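N-terminal acetyltransferase B complex subunit MDM20 (Candida albicans, PDB 5K04) serves as the non-catalytic, all-helical subunit of the NatB complex, which acetylates protein N termini, and probably provides the scaffold on which the catalytic subunit works. Local coordinates at residues P454-L459 / D525-Y530; S519-T524 / N668-I673; F510-I515 / H533-N538. One frame throughout, in Å; residues are numbered along the deposited sequence.

Contact 1 of 3, residues P454-L459 / D525-Y530; sequences PSKINL and DGYLNY
Leu459 meets the ring of Tyr527 in a small, partly buried apolar contact that brings the first turn of helix 456-485 against the first turns of helix 525-537. The CD2 methyl of Leu459 abuts the rim of the ring, roughly level with it, and does most of the touching: Leu459 CD2 lies 3.5 Å from Tyr527 CD2 and 3.6 Å from Tyr527 CE2. Behind it, Leu459 CG stays 3.8 Å from Tyr527 CE2, and the second methyl, Leu459 CD1, is 3.9 Å from Tyr527 CD2. With CG turned anti to the backbone N (chi1 168°), the leucine points its branch at the Tyr527 ring.

Lys456, one turn earlier, reaches the same side of the ring. Its chain bends at chi2 (68°) and then runs out straight, its long axis roughly perpendicular to that of the tyrosine. Lys456 NZ ends 3.9 Å from Tyr527 CE2. The phenol oxygen has its own partner on helix 456-485, a hydrogen bond from Tyr527 OH to Asp460 OD1, and Lys456 NZ makes a long, weak ion pair with that same carboxylate oxygen. The tyrosine is therefore held at its hydroxyl as well as along one edge.

Ser455 starts the helix from the N-cap position: its OG accepts from Asn458 N at 3.1 Å. Leu459 also packs on Ile518 and Ser519, so helix 506-521 fills in beside the contact, and Tyr527 touches Ser519 too. Three helices thus converge here through their ends, held by side-chain packing as expected in an all-helical subunit of the TPR clan.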
loop_
_atom_site.group_PDB
_atom_site.type_symbol
_atom_site.label_atom_id
_atom_site.label_comp_id
_atom_site.label_asym_id
_atom_site.label_seq_id
_atom_site.Cartn_x
_atom_site.Cartn_y
_atom_site.Cartn_z
ATOM N N PRO A 454 -17.763 -9.789 14.153
ATOM C CA PRO A 454 -17.721 -8.605 15.036
ATOM C C PRO A 454 -17.488 -8.969 16.496
ATOM O O PRO A 454 -18.338 -8.777 17.366
ATOM C CB PRO A 454 -19.095 -7.973 14.797
ATOM C CG PRO A 454 -19.980 -9.127 14.517
ATOM C CD PRO A 454 -19.146 -10.148 13.780
ATOM N N SER A 455 -16.305 -9.504 16.783
ATOM C CA SER A 455 -15.914 -9.776 18.156
ATOM C C SER A 455 -15.129 -8.595 18.733
ATOM O O SER A 455 -14.658 -7.717 18.010
ATOM C CB SER A 455 -15.092 -11.064 18.234
ATOM O OG SER A 455 -13.825 -10.908 17.616
ATOM N N LYS A 456 -14.987 -8.597 20.067
ATOM C CA LYS A 456 -14.226 -7.561 20.762
ATOM C C LYS A 456 -12.730 -7.679 20.476
ATOM O O LYS A 456 -12.037 -6.666 20.294
ATOM C CB LYS A 456 -14.509 -7.654 22.262
ATOM C CG LYS A 456 -13.563 -6.871 23.153
ATOM C CD LYS A 456 -13.719 -5.371 22.991
ATOM C CE LYS A 456 -12.805 -4.624 23.952
ATOM N NZ LYS A 456 -13.060 -3.162 23.925
ATOM N N ILE A 457 -12.219 -8.910 20.423
ATOM C CA ILE A 457 -10.815 -9.125 20.065
ATOM C C ILE A 457 -10.528 -8.611 18.660
ATOM O O ILE A 457 -9.499 -7.971 18.418
ATOM C CB ILE A 457 -10.448 -10.612 20.217
ATOM C CG1 ILE A 457 -10.508 -10.994 21.695
ATOM C CG2 ILE A 457 -9.051 -10.880 19.673
ATOM C CD1 ILE A 457 -10.257 -12.442 21.949
ATOM N N ASN A 458 -11.438 -8.868 17.718
ATOM C CA ASN A 458 -11.260 -8.351 16.367
ATOM C C ASN A 458 -11.358 -6.824 16.342
ATOM O O ASN A 458 -10.592 -6.158 15.631
ATOM C CB ASN A 458 -12.290 -8.983 15.431
ATOM C CG ASN A 458 -12.077 -10.501 15.235
ATOM O OD1 ASN A 458 -11.151 -11.109 15.802
ATOM N ND2 ASN A 458 -12.950 -11.112 14.428
ATOM N N LEU A 459 -12.292 -6.257 17.120
ATOM C CA LEU A 459 -12.403 -4.804 17.227
ATOM C C LEU A 459 -11.081 -4.182 17.677
ATOM O O LEU A 459 -10.590 -3.227 17.068
ATOM C CB LEU A 459 -13.527 -4.443 18.200
ATOM C CG LEU A 459 -13.581 -2.977 18.646
ATOM C CD1 LEU A 459 -13.796 -2.041 17.456
ATOM C CD2 LEU A 459 -14.666 -2.762 19.709
ATOM N N ASP A 525 -19.154 1.891 23.368
ATOM C CA ASP A 525 -19.146 3.290 22.952
ATOM C C ASP A 525 -17.805 3.971 23.194
ATOM O O ASP A 525 -17.647 5.135 22.804
ATOM C CB ASP A 525 -20.254 4.071 23.676
ATOM C CG ASP A 525 -21.652 3.717 23.177
ATOM O OD1 ASP A 525 -21.792 2.796 22.344
ATOM O OD2 ASP A 525 -22.617 4.374 23.622
ATOM N N GLY A 526 -16.846 3.280 23.822
ATOM C CA GLY A 526 -15.540 3.884 24.045
ATOM C C GLY A 526 -14.884 4.334 22.754
ATOM O O GLY A 526 -14.371 5.451 22.656
ATOM N N TYR A 527 -14.925 3.480 21.733
ATOM C CA TYR A 527 -14.288 3.796 20.460
ATOM C C TYR A 527 -15.171 4.657 19.568
ATOM O O TYR A 527 -14.654 5.438 18.758
ATOM C CB TYR A 527 -13.932 2.506 19.718
ATOM C CG TYR A 527 -12.901 1.638 20.404
ATOM C CD1 TYR A 527 -11.715 2.180 20.915
ATOM C CD2 TYR A 527 -13.114 0.270 20.538
ATOM C CE1 TYR A 527 -10.768 1.367 21.538
ATOM C CE2 TYR A 527 -12.185 -0.549 21.159
ATOM C CZ TYR A 527 -11.016 -0.003 21.656
ATOM O OH TYR A 527 -10.102 -0.837 22.267
ATOM N N LEU A 528 -16.491 4.525 19.702
ATOM C CA LEU A 528 -17.414 5.148 18.759
ATOM C C LEU A 528 -17.233 6.663 18.698
ATOM O O LEU A 528 -17.252 7.252 17.613
ATOM C CB LEU A 528 -18.846 4.786 19.145
ATOM C CG LEU A 528 -19.983 5.356 18.302
ATOM C CD1 LEU A 528 -20.216 4.507 17.061
ATOM C CD2 LEU A 528 -21.239 5.446 19.140
ATOM N N ASN A 529 -17.046 7.308 19.855
ATOM C CA ASN A 529 -16.964 8.768 19.916
ATOM C C ASN A 529 -15.710 9.311 19.233
ATOM O O ASN A 529 -15.711 10.443 18.739
ATOM C CB ASN A 529 -17.005 9.213 21.379
ATOM C CG ASN A 529 -16.984 10.727 21.543
ATOM O OD1 ASN A 529 -15.936 11.371 21.417
ATOM N ND2 ASN A 529 -18.145 11.300 21.853
ATOM N N TYR A 530 -14.624 8.539 19.226
ATOM C CA TYR A 530 -13.412 8.988 18.553
ATOM C C TYR A 530 -13.580 8.954 17.039
ATOM O O TYR A 530 -13.097 9.848 16.332
ATOM C CB TYR A 530 -12.223 8.122 18.982
ATOM C CG TYR A 530 -10.938 8.420 18.233
ATOM C CD1 TYR A 530 -10.648 7.796 17.015
ATOM C CD2 TYR A 530 -10.013 9.315 18.739
ATOM C CE1 TYR A 530 -9.477 8.073 16.331
ATOM C CE2 TYR A 530 -8.831 9.584 18.061
ATOM C CZ TYR A 530 -8.572 8.964 16.863
ATOM O OH TYR A 530 -7.412 9.246 16.188
#

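Contact 2 of 3, residues S519-T524 / N668-I673; sequences STILGT and NLVEFI
Ile521 and Val670 make the apolar half of this buried contact, with Ile521 CG1 lying 4.0 Å from Val670 CG1 and the two side chains set crosswise. Ile521 CG1 also comes within 4.3 Å of Glu671 CB. Next to them Thr520 OG1 sits 3.8 Å from Glu671 CG, alongside that methylene. The backbones run close at this point, 5.7 Å between Ile521 CA and Glu671 CA, and the side chains of these two residues leave at the flank of the close approach. The C-terminal turn of helix 506-521 is thereby set against the middle of helix 661-682, a long-range helix-helix junction within an all-helical fold.

Further out, the carboxylate of Glu671 leaves the apolar patch on an extended chain (chi2 -174°). Glu671 OE1 takes a salt bridge from Lys577 and a hydrogen bond from Gln517 NE2, while Glu671 OE2 bonds to Tyr581 OH. That hydroxyl also pairs with Thr520 OG1, so helix 571-584 bridges the two segments, and with Gln517 these bonds probably hold the carboxylate in one rotation. Lys577 reaches Asn668 OD1 as well, and Val670 packs on Ser749 and Leu750 at the C terminus.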
loop_
_atom_site.group_PDB
_atom_site.type_symbol
_atom_site.label_atom_id
_atom_site.label_comp_id
_atom_site.label_asym_id
_atom_site.label_seq_id
_atom_site.Cartn_x
_atom_site.Cartn_y
_atom_site.Cartn_z
ATOM N N SER A 519 -18.254 -1.827 16.857
ATOM C CA SER A 519 -18.581 -1.009 18.024
ATOM C C SER A 519 -20.086 -0.949 18.277
ATOM O O SER A 519 -20.523 -1.052 19.426
ATOM C CB SER A 519 -18.019 0.408 17.864
ATOM O OG SER A 519 -16.643 0.430 18.172
ATOM N N THR A 520 -20.899 -0.758 17.219
ATOM C CA THR A 520 -22.340 -0.621 17.454
ATOM C C THR A 520 -23.010 -1.969 17.687
ATOM O O THR A 520 -23.995 -2.045 18.423
ATOM C CB THR A 520 -23.043 0.117 16.295
ATOM O OG1 THR A 520 -23.209 -0.754 15.180
ATOM C CG2 THR A 520 -22.259 1.339 15.860
ATOM N N ILE A 521 -22.485 -3.036 17.090
ATOM C CA ILE A 521 -23.040 -4.369 17.312
ATOM C C ILE A 521 -22.800 -4.808 18.748
ATOM O O ILE A 521 -23.732 -5.179 19.465
ATOM C CB ILE A 521 -22.444 -5.366 16.309
ATOM C CG1 ILE A 521 -23.061 -5.132 14.931
ATOM C CG2 ILE A 521 -22.650 -6.776 16.783
ATOM C CD1 ILE A 521 -22.339 -5.866 13.839
ATOM N N LEU A 522 -21.540 -4.799 19.176
ATOM C CA LEU A 522 -21.247 -4.803 20.599
ATOM C C LEU A 522 -21.740 -3.485 21.192
ATOM O O LEU A 522 -22.185 -2.588 20.480
ATOM C CB LEU A 522 -19.744 -5.003 20.838
ATOM C CG LEU A 522 -19.036 -6.057 19.963
ATOM C CD1 LEU A 522 -17.525 -6.060 20.196
ATOM C CD2 LEU A 522 -19.619 -7.471 20.152
ATOM N N GLY A 523 -21.692 -3.357 22.500
ATOM C CA GLY A 523 -22.211 -2.115 23.044
ATOM C C GLY A 523 -21.148 -1.097 23.398
ATOM O O GLY A 523 -21.369 -0.244 24.262
ATOM N N THR A 524 -20.004 -1.158 22.718
ATOM C CA THR A 524 -18.778 -0.494 23.172
ATOM C C THR A 524 -18.699 0.912 22.593
ATOM O O THR A 524 -18.217 1.115 21.476
ATOM C CB THR A 524 -17.563 -1.322 22.776
ATOM O OG1 THR A 524 -17.348 -1.194 21.368
ATOM C CG2 THR A 524 -17.811 -2.788 23.095
ATOM N N ASN A 668 -25.090 -6.880 8.706
ATOM C CA ASN A 668 -25.556 -5.554 8.318
ATOM C C ASN A 668 -26.967 -5.304 8.815
ATOM O O ASN A 668 -27.300 -4.178 9.210
ATOM C CB ASN A 668 -25.480 -5.393 6.804
ATOM C CG ASN A 668 -24.072 -5.074 6.324
ATOM O OD1 ASN A 668 -23.256 -4.509 7.066
ATOM N ND2 ASN A 668 -23.786 -5.426 5.074
ATOM N N LEU A 669 -27.803 -6.347 8.812
ATOM C CA LEU A 669 -29.122 -6.233 9.421
ATOM C C LEU A 669 -29.018 -5.916 10.910
ATOM O O LEU A 669 -29.761 -5.065 11.417
ATOM C CB LEU A 669 -29.933 -7.515 9.215
ATOM C CG LEU A 669 -31.344 -7.404 9.825
ATOM C CD1 LEU A 669 -32.130 -6.266 9.150
ATOM C CD2 LEU A 669 -32.120 -8.702 9.737
ATOM N N VAL A 670 -28.113 -6.594 11.629
ATOM C CA VAL A 670 -27.985 -6.354 13.071
ATOM C C VAL A 670 -27.583 -4.910 13.325
ATOM O O VAL A 670 -28.140 -4.238 14.202
ATOM C CB VAL A 670 -26.970 -7.330 13.710
ATOM C CG1 VAL A 670 -26.650 -6.911 15.132
ATOM C CG2 VAL A 670 -27.496 -8.736 13.738
ATOM N N GLU A 671 -26.603 -4.419 12.548
ATOM C CA GLU A 671 -26.130 -3.047 12.689
ATOM C C GLU A 671 -27.251 -2.060 12.394
ATOM O O GLU A 671 -27.424 -1.060 13.107
ATOM C CB GLU A 671 -24.934 -2.826 11.758
ATOM C CG GLU A 671 -24.423 -1.395 11.646
ATOM C CD GLU A 671 -23.311 -1.240 10.587
ATOM O OE1 GLU A 671 -23.417 -1.846 9.501
ATOM O OE2 GLU A 671 -22.336 -0.499 10.852
ATOM N N PHE A 672 -28.038 -2.341 11.351
ATOM C CA PHE A 672 -29.154 -1.473 10.998
ATOM C C PHE A 672 -30.169 -1.384 12.135
ATOM O O PHE A 672 -30.726 -0.313 12.400
ATOM C CB PHE A 672 -29.813 -1.973 9.713
ATOM C CG PHE A 672 -31.125 -1.298 9.398
ATOM C CD1 PHE A 672 -32.330 -1.799 9.903
ATOM C CD2 PHE A 672 -31.161 -0.169 8.592
ATOM C CE1 PHE A 672 -33.536 -1.184 9.611
ATOM C CE2 PHE A 672 -32.370 0.457 8.299
ATOM C CZ PHE A 672 -33.557 -0.051 8.812
ATOM N N ILE A 673 -30.428 -2.501 12.816
ATOM C CA ILE A 673 -31.393 -2.487 13.914
ATOM C C ILE A 673 -30.827 -1.737 15.110
ATOM O O ILE A 673 -31.554 -1.024 15.810
ATOM C CB ILE A 673 -31.791 -3.924 14.280
ATOM C CG1 ILE A 673 -32.515 -4.568 13.108
ATOM C CG2 ILE A 673 -32.683 -3.937 15.515
ATOM C CD1 ILE A 673 -32.625 -6.048 13.250
#

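Contact 3 of 3, residues F510-I515 / H533-N538; sequences FTVAKI and HYLKTN
The ring of Tyr534 meets Val512 across the contact: Val512 CG2 stands 4.3 Å from Tyr534 CE2. One face of the same ring is taken from within its own segment, where Asn538 ND2 lies 3.2 Å above the plane, displaced toward the rim. The ring of His533 is treated in a similar way, with Thr537 OG1 above one face near the rim.

The rest of the contact belongs to the two branches of Val512. While CG2 faces the tyrosine, Val512 CG1, anti to the backbone N (chi1 174°), meets Leu535 CD2 at 4.1 Å, and these two side chains lie alongside each other, pointing opposite ways. Val512 thus fits between Tyr534 and Leu535. The backbones stay well apart, 9.0 Å between Val512 CA and Tyr534 CA, so side chains fill the interval. Helix 506-521 and helix 525-537 follow each other in the chain and run back antiparallel, a helical hairpin of the kind that TPR-like folds are built from, and this contact lies away from the turn.

At the far end of the second helix, side chains fold back on backbone carbonyls. Asn538 ND2 donates to Tyr534 O at 3.0 Å with an N-H...O angle of 154°, which probably helps to keep ND2 above the rim of the tyrosine ring. Thr537 OG1 donates to His533 O at 2.6 Å, and Thr537 N reaches the same oxygen at 3.1 Å from the opposite face of the carbonyl plane. Beyond the pair, Leu535 rests on Leu516 and on Tyr581 and Ser582 of helix 571-584, and Tyr534 packs on Tyr466 of helix 456-485 and on Leu508.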
loop_
_atom_site.group_PDB
_atom_site.type_symbol
_atom_site.label_atom_id
_atom_site.label_comp_id
_atom_site.label_asym_id
_atom_site.label_seq_id
_atom_site.Cartn_x
_atom_site.Cartn_y
_atom_site.Cartn_z
ATOM N N PHE A 510 -12.429 1.517 5.001
ATOM C CA PHE A 510 -12.944 0.226 5.441
ATOM C C PHE A 510 -12.594 -0.038 6.898
ATOM O O PHE A 510 -13.425 -0.541 7.662
ATOM C CB PHE A 510 -12.399 -0.902 4.568
ATOM C CG PHE A 510 -12.950 -2.222 4.946
ATOM C CD1 PHE A 510 -14.290 -2.487 4.751
ATOM C CD2 PHE A 510 -12.155 -3.172 5.538
ATOM C CE1 PHE A 510 -14.820 -3.684 5.126
ATOM C CE2 PHE A 510 -12.681 -4.373 5.920
ATOM C CZ PHE A 510 -14.016 -4.632 5.719
ATOM N N THR A 511 -11.355 0.290 7.291
ATOM C CA THR A 511 -10.933 0.139 8.681
ATOM C C THR A 511 -11.840 0.929 9.622
ATOM O O THR A 511 -12.264 0.409 10.659
ATOM C CB THR A 511 -9.461 0.573 8.818
ATOM O OG1 THR A 511 -8.613 -0.328 8.090
ATOM C CG2 THR A 511 -9.031 0.591 10.258
ATOM N N VAL A 512 -12.177 2.177 9.256
ATOM C CA VAL A 512 -13.075 2.992 10.077
ATOM C C VAL A 512 -14.489 2.417 10.059
ATOM O O VAL A 512 -15.130 2.291 11.110
ATOM C CB VAL A 512 -13.057 4.465 9.609
ATOM C CG1 VAL A 512 -14.101 5.306 10.360
ATOM C CG2 VAL A 512 -11.659 5.097 9.779
ATOM N N ALA A 513 -14.983 2.032 8.872
ATOM C CA ALA A 513 -16.323 1.447 8.769
ATOM C C ALA A 513 -16.448 0.189 9.621
ATOM O O ALA A 513 -17.469 -0.024 10.287
ATOM C CB ALA A 513 -16.635 1.114 7.312
ATOM N N LYS A 514 -15.403 -0.645 9.613
ATOM C CA LYS A 514 -15.406 -1.904 10.348
ATOM C C LYS A 514 -15.373 -1.674 11.857
ATOM O O LYS A 514 -16.042 -2.381 12.617
ATOM C CB LYS A 514 -14.214 -2.742 9.896
ATOM C CG LYS A 514 -14.277 -4.171 10.331
ATOM C CD LYS A 514 -15.164 -4.998 9.409
ATOM C CE LYS A 514 -15.007 -6.474 9.767
ATOM N NZ LYS A 514 -15.807 -7.351 8.892
ATOM N N ILE A 515 -14.594 -0.692 12.307
ATOM C CA ILE A 515 -14.575 -0.334 13.722
ATOM C C ILE A 515 -15.951 0.129 14.177
ATOM O O ILE A 515 -16.434 -0.248 15.258
ATOM C CB ILE A 515 -13.513 0.748 13.973
ATOM C CG1 ILE A 515 -12.111 0.132 13.883
ATOM C CG2 ILE A 515 -13.776 1.461 15.313
ATOM C CD1 ILE A 515 -11.023 1.172 13.683
ATOM N N HIS A 533 -15.946 11.484 15.569
ATOM C CA HIS A 533 -15.231 12.751 15.467
ATOM C C HIS A 533 -14.314 12.796 14.242
ATOM O O HIS A 533 -14.125 13.867 13.659
ATOM C CB HIS A 533 -14.435 13.012 16.739
ATOM C CG HIS A 533 -13.718 14.322 16.720
ATOM N ND1 HIS A 533 -14.381 15.530 16.797
ATOM C CD2 HIS A 533 -12.403 14.620 16.599
ATOM C CE1 HIS A 533 -13.502 16.515 16.744
ATOM N NE2 HIS A 533 -12.295 15.990 16.628
ATOM N N TYR A 534 -13.749 11.653 13.833
ATOM C CA TYR A 534 -12.977 11.609 12.588
ATOM C C TYR A 534 -13.862 11.901 11.377
ATOM O O TYR A 534 -13.457 12.626 10.460
ATOM C CB TYR A 534 -12.302 10.241 12.434
ATOM C CG TYR A 534 -11.623 10.050 11.094
ATOM C CD1 TYR A 534 -10.338 10.538 10.863
ATOM C CD2 TYR A 534 -12.262 9.398 10.052
ATOM C CE1 TYR A 534 -9.710 10.385 9.631
ATOM C CE2 TYR A 534 -11.639 9.240 8.820
ATOM C CZ TYR A 534 -10.367 9.735 8.613
ATOM O OH TYR A 534 -9.750 9.572 7.392
ATOM N N LEU A 535 -15.075 11.334 11.351
ATOM C CA LEU A 535 -15.952 11.512 10.193
ATOM C C LEU A 535 -16.349 12.976 10.008
ATOM O O LEU A 535 -16.298 13.509 8.896
ATOM C CB LEU A 535 -17.202 10.643 10.340
ATOM C CG LEU A 535 -17.071 9.124 10.479
ATOM C CD1 LEU A 535 -18.453 8.499 10.628
ATOM C CD2 LEU A 535 -16.356 8.544 9.312
ATOM N N LYS A 536 -16.775 13.633 11.089
ATOM C CA LYS A 536 -17.189 15.031 11.012
ATOM C C LYS A 536 -16.008 15.954 10.750
ATOM O O LYS A 536 -16.192 17.053 10.219
ATOM C CB LYS A 536 -17.904 15.429 12.301
ATOM C CG LYS A 536 -18.841 14.346 12.854
ATOM C CD LYS A 536 -19.945 13.944 11.853
ATOM C CE LYS A 536 -20.985 15.050 11.693
ATOM N NZ LYS A 536 -21.776 14.908 10.449
ATOM N N THR A 537 -14.796 15.511 11.090
ATOM C CA THR A 537 -13.581 16.250 10.760
ATOM C C THR A 537 -13.199 16.117 9.279
ATOM O O THR A 537 -12.611 17.042 8.707
ATOM C CB THR A 537 -12.447 15.757 11.667
ATOM O OG1 THR A 537 -12.773 16.052 13.030
ATOM C CG2 THR A 537 -11.125 16.430 11.318
ATOM N N ASN A 538 -13.521 14.996 8.635
ATOM C CA ASN A 538 -12.992 14.701 7.308
ATOM C C ASN A 538 -14.098 14.419 6.320
ATOM O O ASN A 538 -13.950 13.591 5.413
ATOM C CB ASN A 538 -12.021 13.533 7.360
ATOM C CG ASN A 538 -10.790 13.880 8.117
ATOM O OD1 ASN A 538 -9.900 14.553 7.596
ATOM N ND2 ASN A 538 -10.743 13.474 9.384
#

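How the contacts relate
From the N terminus, contact 1 opens at 454-459, contact 3 at 510-515 and contact 2 at 519-524; they then close in the order 1, 3, 2, at 525-530, 533-538 and 668-673. Every pair therefore crosses along the chain, and none nests within another. Contact 3 closes the shortest loop, with 17 residues between its segments, within the hairpin of helices 506-521 and 525-537; contact 1 has 65 between its segments and brings helix 456-485 to that hairpin; contact 2 has 143 and brings in helix 661-682. Helix 506-521 serves contacts 2 and 3, helix 525-537 serves contacts 1 and 3. Contacts 1 and 2 also touch directly, where Leu522 packs against Pro454 and Lys456.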